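Local coordinates for succinoglycan biosynthesis protein (PDB 2QGM) that is of unproven function but belongs to the erythromycin esterase-like family and is named for a role in succinoglycan biosynthesis, at residues I41-L52 / T377-L388; T343-E353 / K361-Q369. One frame throughout, in Å; residues are numbered along the deposited sequence.

Interaction 1 forms one edge of the large mixed sheet; interaction 2 is a separate hairpin leading off strand 336-344. Their centres are about 24 Å apart. Interaction 1 adds the short edge strand 50-51 to strand 385-389, which lies next to strand 432-439. Interaction 2 begins where strand 336-344, the next strand in that sheet, turns out of it. Along the chain the hairpin falls between the two segments of interaction 1, and strand 363-366 is followed by helix 374-380, whose last turn belongs to interaction 1. The two touch where Gly379 CA packs 3.2 Å from Thr344 OG1. His435 and Arg437 of strand 432-439 have partners in both interactions.

Interaction 1: residues I41-L52 / T377-L388; sequences IVKSIQSQANPL and TLGKVPYKMFLL
Asn50 and Pro51 pair antiparallel with Leu387 and Phe386, which makes strand 50-51 an edge strand of the large mixed sheet. Asn50 N binds Leu387 O at 3.0 Å, and Leu387 N returns a bond to Asn50 O. Leu52 N bonds to Met385 O.

The preceding helical segment 41-48 runs at 85° to strand 385-388 and lays Ile45 over it. From Ile45 CB, which faces Val381 CG2, the side chain forks. Its CG2 branch stands anti to the backbone N and meets Leu388 CD2 at 3.7 Å, with the side chains at about a right angle. The other branch, through CG1, ends with CD1 against Thr377 CG2 at 4.1 Å. Trp400 of helix 395-402 also touches Ile45.

One turn earlier, Val42 CG2 rests on Lys380 CB at 3.6 Å, while its CG1 faces the backbone of Val381. Farther on, Leu52 CD2 packs on Leu387 CG, and Ala49 CB meets Phe386 CD2. The Tyr383 ring packs on Pro51. Pro51 CB sits over the ring centre in a CH-pi contact, 3.5 Å from the centroid and 12° off the ring normal.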
loop_
_atom_site.group_PDB
_atom_site.type_symbol
_atom_site.label_atom_id
_atom_site.label_comp_id
_atom_site.label_asym_id
_atom_site.label_seq_id
_atom_site.Cartn_x
_atom_site.Cartn_y
_atom_site.Cartn_z
ATOM N N ILE A 41 -25.559 -8.821 -17.865
ATOM C CA ILE A 41 -24.696 -8.026 -17.001
ATOM C C ILE A 41 -23.266 -8.009 -17.532
ATOM O O ILE A 41 -22.576 -6.997 -17.422
ATOM C CB ILE A 41 -24.710 -8.543 -15.536
ATOM C CG1 ILE A 41 -24.216 -9.988 -15.480
ATOM C CG2 ILE A 41 -26.118 -8.420 -14.954
ATOM C CD1 ILE A 41 -24.236 -10.577 -14.081
ATOM N N VAL A 42 -22.824 -9.120 -18.116
ATOM C CA VAL A 42 -21.477 -9.175 -18.669
ATOM C C VAL A 42 -21.408 -8.233 -19.867
ATOM O O VAL A 42 -20.361 -7.655 -20.155
ATOM C CB VAL A 42 -21.094 -10.609 -19.130
ATOM C CG1 VAL A 42 -19.812 -10.572 -19.948
ATOM C CG2 VAL A 42 -20.900 -11.515 -17.917
ATOM N N LYS A 43 -22.535 -8.074 -20.554
ATOM C CA LYS A 43 -22.595 -7.206 -21.717
ATOM C C LYS A 43 -22.530 -5.736 -21.298
ATOM O O LYS A 43 -21.922 -4.913 -21.978
ATOM C CB LYS A 43 -23.887 -7.465 -22.502
ATOM C CG LYS A 43 -23.798 -7.095 -23.969
ATOM C CD LYS A 43 -22.770 -7.965 -24.686
ATOM C CE LYS A 43 -22.404 -7.408 -26.059
ATOM N NZ LYS A 43 -23.565 -7.324 -26.997
ATOM N N SER A 44 -23.154 -5.423 -20.167
ATOM C CA SER A 44 -23.196 -4.063 -19.645
ATOM C C SER A 44 -21.814 -3.607 -19.170
ATOM O O SER A 44 -21.425 -2.458 -19.380
ATOM C CB SER A 44 -24.204 -3.984 -18.488
ATOM O OG SER A 44 -24.445 -2.644 -18.085
ATOM N N ILE A 45 -21.077 -4.515 -18.539
ATOM C CA ILE A 45 -19.741 -4.200 -18.042
ATOM C C ILE A 45 -18.796 -4.035 -19.227
ATOM O O ILE A 45 -18.026 -3.081 -19.299
ATOM C CB ILE A 45 -19.206 -5.327 -17.133
ATOM C CG1 ILE A 45 -20.195 -5.593 -15.993
ATOM C CG2 ILE A 45 -17.837 -4.937 -16.573
ATOM C CD1 ILE A 45 -19.889 -6.841 -15.174
ATOM N N GLN A 46 -18.859 -4.983 -20.155
ATOM C CA GLN A 46 -18.027 -4.956 -21.356
ATOM C C GLN A 46 -18.165 -3.626 -22.101
ATOM O O GLN A 46 -17.174 -3.034 -22.533
ATOM C CB GLN A 46 -18.446 -6.096 -22.283
ATOM C CG GLN A 46 -17.775 -6.109 -23.647
ATOM C CD GLN A 46 -18.518 -7.014 -24.621
ATOM O OE1 GLN A 46 -19.082 -8.029 -24.218
ATOM N NE2 GLN A 46 -18.517 -6.656 -25.898
ATOM N N SER A 47 -19.403 -3.170 -22.252
ATOM C CA SER A 47 -19.690 -1.930 -22.959
ATOM C C SER A 47 -19.173 -0.684 -22.246
ATOM O O SER A 47 -18.882 0.332 -22.872
ATOM C CB SER A 47 -21.200 -1.795 -23.179
ATOM O OG SER A 47 -21.514 -0.559 -23.799
ATOM N N GLN A 48 -19.049 -0.766 -20.930
ATOM C CA GLN A 48 -18.592 0.379 -20.156
ATOM C C GLN A 48 -17.143 0.289 -19.692
ATOM O O GLN A 48 -16.624 1.229 -19.085
ATOM C CB GLN A 48 -19.536 0.574 -18.969
ATOM C CG GLN A 48 -20.965 0.886 -19.411
ATOM C CD GLN A 48 -21.943 0.968 -18.260
ATOM O OE1 GLN A 48 -22.637 -0.004 -17.942
ATOM N NE2 GLN A 48 -22.008 2.129 -17.628
ATOM N N ALA A 49 -16.487 -0.826 -19.998
ATOM C CA ALA A 49 -15.094 -1.024 -19.604
ATOM C C ALA A 49 -14.125 -0.413 -20.627
ATOM O O ALA A 49 -14.483 -0.206 -21.787
ATOM C CB ALA A 49 -14.812 -2.534 -19.440
ATOM N N ASN A 50 -12.909 -0.104 -20.178
ATOM C CA ASN A 50 -11.869 0.436 -21.048
ATOM C C ASN A 50 -10.764 -0.609 -21.030
ATOM O O ASN A 50 -10.040 -0.743 -20.040
ATOM C CB ASN A 50 -11.341 1.766 -20.510
ATOM C CG ASN A 50 -12.405 2.837 -20.481
ATOM O OD1 ASN A 50 -12.840 3.330 -21.529
ATOM N ND2 ASN A 50 -12.842 3.198 -19.286
ATOM N N PRO A 51 -10.626 -1.379 -22.117
ATOM C CA PRO A 51 -9.595 -2.413 -22.169
ATOM C C PRO A 51 -8.147 -1.943 -22.144
ATOM O O PRO A 51 -7.801 -0.887 -22.678
ATOM C CB PRO A 51 -9.930 -3.164 -23.451
ATOM C CG PRO A 51 -10.442 -2.077 -24.335
ATOM C CD PRO A 51 -11.351 -1.294 -23.399
ATOM N N LEU A 52 -7.306 -2.750 -21.508
ATOM C CA LEU A 52 -5.883 -2.470 -21.420
ATOM C C LEU A 52 -5.195 -3.401 -22.416
ATOM O O LEU A 52 -5.580 -4.567 -22.568
ATOM C CB LEU A 52 -5.389 -2.725 -19.994
ATOM C CG LEU A 52 -6.056 -1.830 -18.941
ATOM C CD1 LEU A 52 -5.578 -2.245 -17.566
ATOM C CD2 LEU A 52 -5.743 -0.366 -19.214
ATOM N N THR A 377 -17.319 -13.119 -12.720
ATOM C CA THR A 377 -18.163 -12.405 -13.672
ATOM C C THR A 377 -17.256 -11.522 -14.528
ATOM O O THR A 377 -17.454 -11.387 -15.733
ATOM C CB THR A 377 -19.212 -11.516 -12.958
ATOM O OG1 THR A 377 -20.105 -12.338 -12.193
ATOM C CG2 THR A 377 -20.018 -10.725 -13.977
ATOM N N LEU A 378 -16.246 -10.930 -13.898
ATOM C CA LEU A 378 -15.308 -10.073 -14.613
ATOM C C LEU A 378 -14.524 -10.894 -15.633
ATOM O O LEU A 378 -14.142 -10.390 -16.694
ATOM C CB LEU A 378 -14.339 -9.405 -13.630
ATOM C CG LEU A 378 -14.899 -8.290 -12.737
ATOM C CD1 LEU A 378 -13.839 -7.880 -11.705
ATOM C CD2 LEU A 378 -15.299 -7.096 -13.595
ATOM N N GLY A 379 -14.291 -12.164 -15.304
ATOM C CA GLY A 379 -13.553 -13.043 -16.193
ATOM C C GLY A 379 -14.327 -13.368 -17.458
ATOM O O GLY A 379 -13.739 -13.752 -18.469
ATOM N N LYS A 380 -15.645 -13.204 -17.393
ATOM C CA LYS A 380 -16.535 -13.476 -18.523
ATOM C C LYS A 380 -16.447 -12.379 -19.580
ATOM O O LYS A 380 -16.655 -12.633 -20.769
ATOM C CB LYS A 380 -17.984 -13.589 -18.037
ATOM C CG LYS A 380 -18.242 -14.776 -17.116
ATOM C CD LYS A 380 -18.119 -16.107 -17.840
ATOM C CE LYS A 380 -18.444 -17.266 -16.906
ATOM N NZ LYS A 380 -18.286 -18.599 -17.550
ATOM N N VAL A 381 -16.147 -11.161 -19.138
ATOM C CA VAL A 381 -16.022 -10.026 -20.038
ATOM C C VAL A 381 -14.974 -10.347 -21.092
ATOM O O VAL A 381 -13.876 -10.799 -20.763
ATOM C CB VAL A 381 -15.598 -8.778 -19.265
ATOM C CG1 VAL A 381 -15.402 -7.618 -20.221
ATOM C CG2 VAL A 381 -16.657 -8.453 -18.220
ATOM N N PRO A 382 -15.297 -10.109 -22.377
ATOM C CA PRO A 382 -14.353 -10.398 -23.458
ATOM C C PRO A 382 -13.103 -9.536 -23.587
ATOM O O PRO A 382 -12.678 -9.222 -24.692
ATOM C CB PRO A 382 -15.238 -10.364 -24.707
ATOM C CG PRO A 382 -16.244 -9.335 -24.375
ATOM C CD PRO A 382 -16.595 -9.669 -22.925
ATOM N N TYR A 383 -12.526 -9.149 -22.454
ATOM C CA TYR A 383 -11.284 -8.383 -22.435
ATOM C C TYR A 383 -10.392 -9.092 -21.430
ATOM O O TYR A 383 -10.831 -9.372 -20.316
ATOM C CB TYR A 383 -11.492 -6.948 -21.958
ATOM C CG TYR A 383 -12.185 -6.033 -22.935
ATOM C CD1 TYR A 383 -11.813 -5.997 -24.277
ATOM C CD2 TYR A 383 -13.179 -5.162 -22.507
ATOM C CE1 TYR A 383 -12.414 -5.112 -25.165
ATOM C CE2 TYR A 383 -13.788 -4.279 -23.381
ATOM C CZ TYR A 383 -13.403 -4.253 -24.707
ATOM O OH TYR A 383 -14.008 -3.363 -25.564
ATOM N N LYS A 384 -9.160 -9.394 -21.819
ATOM C CA LYS A 384 -8.229 -10.064 -20.914
ATOM C C LYS A 384 -7.844 -9.141 -19.760
ATOM O O LYS A 384 -7.591 -9.601 -18.651
ATOM C CB LYS A 384 -6.978 -10.505 -21.671
ATOM C CG LYS A 384 -7.189 -11.728 -22.557
ATOM C CD LYS A 384 -6.037 -11.874 -23.536
ATOM C CE LYS A 384 -6.096 -13.199 -24.271
ATOM N NZ LYS A 384 -7.443 -13.451 -24.846
HETATM N N MSE A 385 -7.798 -7.839 -20.029
HETATM C CA MSE A 385 -7.464 -6.845 -19.009
HETATM C C MSE A 385 -8.223 -5.560 -19.283
HETATM O O MSE A 385 -8.352 -5.143 -20.431
HETATM C CB MSE A 385 -5.976 -6.528 -19.025
HETATM C CG MSE A 385 -5.086 -7.722 -18.873
HETATM SE SE MSE A 385 -3.280 -7.136 -19.011
HETATM C CE MSE A 385 -3.144 -6.959 -20.919
ATOM N N PHE A 386 -8.719 -4.921 -18.232
ATOM C CA PHE A 386 -9.455 -3.693 -18.422
ATOM C C PHE A 386 -9.647 -2.876 -17.152
ATOM O O PHE A 386 -9.478 -3.380 -16.038
ATOM C CB PHE A 386 -10.829 -3.983 -19.032
ATOM C CG PHE A 386 -11.670 -4.933 -18.230
ATOM C CD1 PHE A 386 -11.517 -6.313 -18.380
ATOM C CD2 PHE A 386 -12.636 -4.453 -17.346
ATOM C CE1 PHE A 386 -12.318 -7.206 -17.667
ATOM C CE2 PHE A 386 -13.444 -5.336 -16.624
ATOM C CZ PHE A 386 -13.286 -6.717 -16.784
ATOM N N LEU A 387 -9.976 -1.600 -17.341
ATOM C CA LEU A 387 -10.245 -0.689 -16.243
ATOM C C LEU A 387 -11.747 -0.549 -16.204
ATOM O O LEU A 387 -12.403 -0.587 -17.245
ATOM C CB LEU A 387 -9.661 0.698 -16.512
ATOM C CG LEU A 387 -8.152 0.832 -16.650
ATOM C CD1 LEU A 387 -7.811 2.184 -17.249
ATOM C CD2 LEU A 387 -7.520 0.670 -15.288
ATOM N N LEU A 388 -12.293 -0.380 -15.008
ATOM C CA LEU A 388 -13.726 -0.201 -14.854
ATOM C C LEU A 388 -13.961 0.861 -13.783
ATOM O O LEU A 388 -13.545 0.691 -12.640
ATOM C CB LEU A 388 -14.386 -1.523 -14.444
ATOM C CG LEU A 388 -15.912 -1.492 -14.442
ATOM C CD1 LEU A 388 -16.367 -1.245 -15.872
ATOM C CD2 LEU A 388 -16.504 -2.796 -13.902
#

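Interaction 2: residues T343-E353 / K361-Q369; sequences TTEGNFTLYSE and KITTDTIPQ
Phe348 and Asp365 form a hydrogen-bonded pair of a two-stranded antiparallel hairpin. Phe348 N binds Asp365 O at 2.9 Å, and Asp365 N binds Phe348 O in return. Leu350 and Thr363 repeat this pair of hydrogen bonds, N to O in each direction. Ile367 N adds a nearly straight bond to Gly346 O.

The Phe348 ring leans over the partner strand. With CG between the backbone N and the carbonyl carbon (chi1 57°), the ring is brought alongside Asp365, whose O lies over one face toward the rim. Ring atom CZ touches Asp365 CB at 3.7 Å, and Ile367 CG1 meets CD2 near the ring plane at 3.6 Å. Ile367 CD1 continues to Thr343 CG2. Beside the ring, Leu350 CD1 lies against Thr363 CG2. Asn347, Thr349, Thr364 and Thr366 line the opposite face of the hairpin from Phe348, Leu350, Thr363 and Asp365. There Thr349 CG2 and Ile362 CG2 are unusually close, at 3.3 Å.

A second shell positions the hairpin. At the Gly346 end, one water accepts from Gly346 N and donates to Ile367 O. Thr343 OG1 bonds to Ile436 O, and Thr344 OG1 to Asn375 O. These hold the residues just before the corner at Glu345 to strand 432-439 and helix 374-380. Along the strand, Thr349 OG1 is held by Ser442 OG, and Ile410 touches Phe348.

Past the strand, Glu353 folds back. Its OE2 comes 3.6 Å from Asp365 OD1, with the carboxylate planes 72° apart. Asp365 OD1 takes a weak bond from Thr366 N, while Glu353 OE1 is buried without a partner. Two like charges this close may raise the proton affinity of one of the carboxylates.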
loop_
_atom_site.group_PDB
_atom_site.type_symbol
_atom_site.label_atom_id
_atom_site.label_comp_id
_atom_site.label_asym_id
_atom_site.label_seq_id
_atom_site.Cartn_x
_atom_site.Cartn_y
_atom_site.Cartn_z
ATOM N N THR A 343 -8.641 -10.229 -10.177
ATOM C CA THR A 343 -8.161 -11.262 -11.076
ATOM C C THR A 343 -9.130 -12.428 -10.978
ATOM O O THR A 343 -9.834 -12.571 -9.984
ATOM C CB THR A 343 -6.726 -11.715 -10.729
ATOM O OG1 THR A 343 -6.277 -12.646 -11.720
ATOM C CG2 THR A 343 -6.679 -12.372 -9.356
ATOM N N THR A 344 -9.171 -13.255 -12.013
ATOM C CA THR A 344 -10.096 -14.384 -12.028
ATOM C C THR A 344 -9.511 -15.742 -11.658
ATOM O O THR A 344 -10.018 -16.418 -10.764
ATOM C CB THR A 344 -10.765 -14.506 -13.412
ATOM O OG1 THR A 344 -11.512 -13.313 -13.684
ATOM C CG2 THR A 344 -11.705 -15.704 -13.451
ATOM N N GLU A 345 -8.445 -16.133 -12.340
ATOM C CA GLU A 345 -7.838 -17.438 -12.108
ATOM C C GLU A 345 -6.320 -17.443 -12.267
ATOM O O GLU A 345 -5.733 -16.512 -12.816
ATOM C CB GLU A 345 -8.456 -18.448 -13.082
ATOM C CG GLU A 345 -8.435 -17.966 -14.537
ATOM C CD GLU A 345 -9.037 -18.973 -15.505
ATOM O OE1 GLU A 345 -8.459 -20.073 -15.659
ATOM O OE2 GLU A 345 -10.078 -18.658 -16.120
ATOM N N GLY A 346 -5.696 -18.510 -11.782
ATOM C CA GLY A 346 -4.257 -18.632 -11.886
ATOM C C GLY A 346 -3.607 -19.057 -10.589
ATOM O O GLY A 346 -4.284 -19.345 -9.603
ATOM N N ASN A 347 -2.281 -19.113 -10.603
ATOM C CA ASN A 347 -1.494 -19.494 -9.432
ATOM C C ASN A 347 -0.819 -18.242 -8.879
ATOM O O ASN A 347 -0.592 -17.276 -9.608
ATOM C CB ASN A 347 -0.414 -20.506 -9.820
ATOM C CG ASN A 347 -0.985 -21.877 -10.139
ATOM O OD1 ASN A 347 -0.324 -22.712 -10.759
ATOM N ND2 ASN A 347 -2.209 -22.120 -9.700
ATOM N N PHE A 348 -0.487 -18.260 -7.597
ATOM C CA PHE A 348 0.154 -17.107 -6.994
ATOM C C PHE A 348 1.174 -17.546 -5.959
ATOM O O PHE A 348 1.152 -18.685 -5.485
ATOM C CB PHE A 348 -0.894 -16.216 -6.333
ATOM C CG PHE A 348 -1.713 -16.924 -5.299
ATOM C CD1 PHE A 348 -1.249 -17.062 -3.993
ATOM C CD2 PHE A 348 -2.933 -17.493 -5.641
ATOM C CE1 PHE A 348 -1.995 -17.762 -3.042
ATOM C CE2 PHE A 348 -3.678 -18.191 -4.703
ATOM C CZ PHE A 348 -3.211 -18.327 -3.403
ATOM N N THR A 349 2.063 -16.621 -5.615
ATOM C CA THR A 349 3.111 -16.858 -4.632
ATOM C C THR A 349 2.552 -16.529 -3.259
ATOM O O THR A 349 1.840 -15.537 -3.100
ATOM C CB THR A 349 4.314 -15.936 -4.877
ATOM O OG1 THR A 349 4.847 -16.167 -6.189
ATOM C CG2 THR A 349 5.392 -16.182 -3.830
ATOM N N LEU A 350 2.869 -17.359 -2.272
ATOM C CA LEU A 350 2.405 -17.122 -0.905
ATOM C C LEU A 350 3.295 -17.886 0.073
ATOM O O LEU A 350 4.248 -18.546 -0.335
ATOM C CB LEU A 350 0.933 -17.548 -0.743
ATOM C CG LEU A 350 0.471 -19.016 -0.735
ATOM C CD1 LEU A 350 1.308 -19.841 -1.697
ATOM C CD2 LEU A 350 0.570 -19.587 0.662
ATOM N N TYR A 351 2.986 -17.787 1.360
ATOM C CA TYR A 351 3.758 -18.475 2.390
ATOM C C TYR A 351 3.348 -19.920 2.647
ATOM O O TYR A 351 3.925 -20.850 2.084
ATOM C CB TYR A 351 3.680 -17.704 3.699
ATOM C CG TYR A 351 4.739 -16.648 3.834
ATOM C CD1 TYR A 351 6.083 -16.996 3.920
ATOM C CD2 TYR A 351 4.400 -15.302 3.894
ATOM C CE1 TYR A 351 7.068 -16.030 4.071
ATOM C CE2 TYR A 351 5.374 -14.323 4.042
ATOM C CZ TYR A 351 6.709 -14.696 4.132
ATOM O OH TYR A 351 7.682 -13.740 4.299
ATOM N N SER A 352 2.361 -20.107 3.516
ATOM C CA SER A 352 1.892 -21.450 3.854
ATOM C C SER A 352 0.384 -21.608 3.651
ATOM O O SER A 352 -0.340 -20.621 3.500
ATOM C CB SER A 352 2.260 -21.783 5.300
ATOM O OG SER A 352 3.669 -21.769 5.475
ATOM N N GLU A 353 -0.074 -22.859 3.656
ATOM C CA GLU A 353 -1.482 -23.190 3.449
ATOM C C GLU A 353 -2.329 -23.129 4.726
ATOM O O GLU A 353 -1.998 -22.409 5.675
ATOM C CB GLU A 353 -1.592 -24.588 2.832
ATOM C CG GLU A 353 -0.603 -24.864 1.698
ATOM C CD GLU A 353 -0.628 -23.810 0.603
ATOM O OE1 GLU A 353 -0.143 -22.684 0.842
ATOM O OE2 GLU A 353 -1.147 -24.106 -0.493
ATOM N N LYS A 361 8.174 -21.072 4.557
ATOM C CA LYS A 361 8.887 -20.841 3.308
ATOM C C LYS A 361 7.921 -20.420 2.207
ATOM O O LYS A 361 6.714 -20.648 2.305
ATOM C CB LYS A 361 9.653 -22.104 2.898
ATOM C CG LYS A 361 10.626 -21.899 1.748
ATOM C CD LYS A 361 11.706 -22.972 1.732
ATOM C CE LYS A 361 12.699 -22.775 2.871
ATOM N NZ LYS A 361 13.767 -23.820 2.855
ATOM N N ILE A 362 8.454 -19.787 1.167
ATOM C CA ILE A 362 7.632 -19.321 0.059
ATOM C C ILE A 362 7.282 -20.461 -0.894
ATOM O O ILE A 362 8.153 -21.232 -1.300
ATOM C CB ILE A 362 8.344 -18.202 -0.745
ATOM C CG1 ILE A 362 8.496 -16.941 0.110
ATOM C CG2 ILE A 362 7.542 -17.874 -1.991
ATOM C CD1 ILE A 362 9.783 -16.871 0.893
ATOM N N THR A 363 6.006 -20.553 -1.253
ATOM C CA THR A 363 5.525 -21.594 -2.158
ATOM C C THR A 363 4.484 -21.002 -3.111
ATOM O O THR A 363 4.383 -19.785 -3.238
ATOM C CB THR A 363 4.896 -22.766 -1.369
ATOM O OG1 THR A 363 4.601 -23.845 -2.267
ATOM C CG2 THR A 363 3.614 -22.316 -0.680
ATOM N N THR A 364 3.716 -21.867 -3.766
ATOM C CA THR A 364 2.689 -21.435 -4.708
ATOM C C THR A 364 1.355 -22.161 -4.488
ATOM O O THR A 364 1.331 -23.318 -4.064
ATOM C CB THR A 364 3.144 -21.682 -6.170
ATOM O OG1 THR A 364 4.309 -20.893 -6.450
ATOM C CG2 THR A 364 2.045 -21.311 -7.144
ATOM N N ASP A 365 0.251 -21.475 -4.775
ATOM C CA ASP A 365 -1.073 -22.063 -4.627
ATOM C C ASP A 365 -1.966 -21.602 -5.774
ATOM O O ASP A 365 -1.556 -20.778 -6.594
ATOM C CB ASP A 365 -1.678 -21.682 -3.272
ATOM C CG ASP A 365 -2.938 -22.463 -2.958
ATOM O OD1 ASP A 365 -3.092 -23.581 -3.499
ATOM O OD2 ASP A 365 -3.771 -21.972 -2.163
ATOM N N THR A 366 -3.182 -22.137 -5.838
ATOM C CA THR A 366 -4.103 -21.789 -6.913
ATOM C C THR A 366 -5.326 -21.036 -6.422
ATOM O O THR A 366 -5.882 -21.341 -5.367
ATOM C CB THR A 366 -4.559 -23.060 -7.657
ATOM O OG1 THR A 366 -3.405 -23.824 -8.033
ATOM C CG2 THR A 366 -5.348 -22.702 -8.909
ATOM N N ILE A 367 -5.751 -20.051 -7.203
ATOM C CA ILE A 367 -6.909 -19.245 -6.856
ATOM C C ILE A 367 -8.201 -20.059 -6.857
ATOM O O ILE A 367 -8.600 -20.604 -7.889
ATOM C CB ILE A 367 -7.073 -18.073 -7.846
ATOM C CG1 ILE A 367 -5.866 -17.139 -7.748
ATOM C CG2 ILE A 367 -8.359 -17.305 -7.550
ATOM C CD1 ILE A 367 -5.914 -15.975 -8.728
ATOM N N PRO A 368 -8.868 -20.154 -5.695
ATOM C CA PRO A 368 -10.121 -20.909 -5.606
ATOM C C PRO A 368 -11.196 -20.249 -6.467
ATOM O O PRO A 368 -11.260 -19.022 -6.568
ATOM C CB PRO A 368 -10.468 -20.837 -4.120
ATOM C CG PRO A 368 -9.144 -20.694 -3.460
ATOM C CD PRO A 368 -8.427 -19.718 -4.360
ATOM N N GLN A 369 -12.041 -21.075 -7.072
ATOM C CA GLN A 369 -13.119 -20.609 -7.931
ATOM C C GLN A 369 -14.432 -20.423 -7.170
ATOM O O GLN A 369 -14.736 -21.175 -6.241
ATOM C CB GLN A 369 -13.316 -21.611 -9.072
ATOM C CG GLN A 369 -14.595 -21.441 -9.870
ATOM C CD GLN A 369 -14.897 -22.650 -10.744
ATOM O OE1 GLN A 369 -15.920 -22.696 -11.428
ATOM N NE2 GLN A 369 -14.004 -23.639 -10.721
HETATM O O HOH W 1 -7.553 -20.436 -10.692
#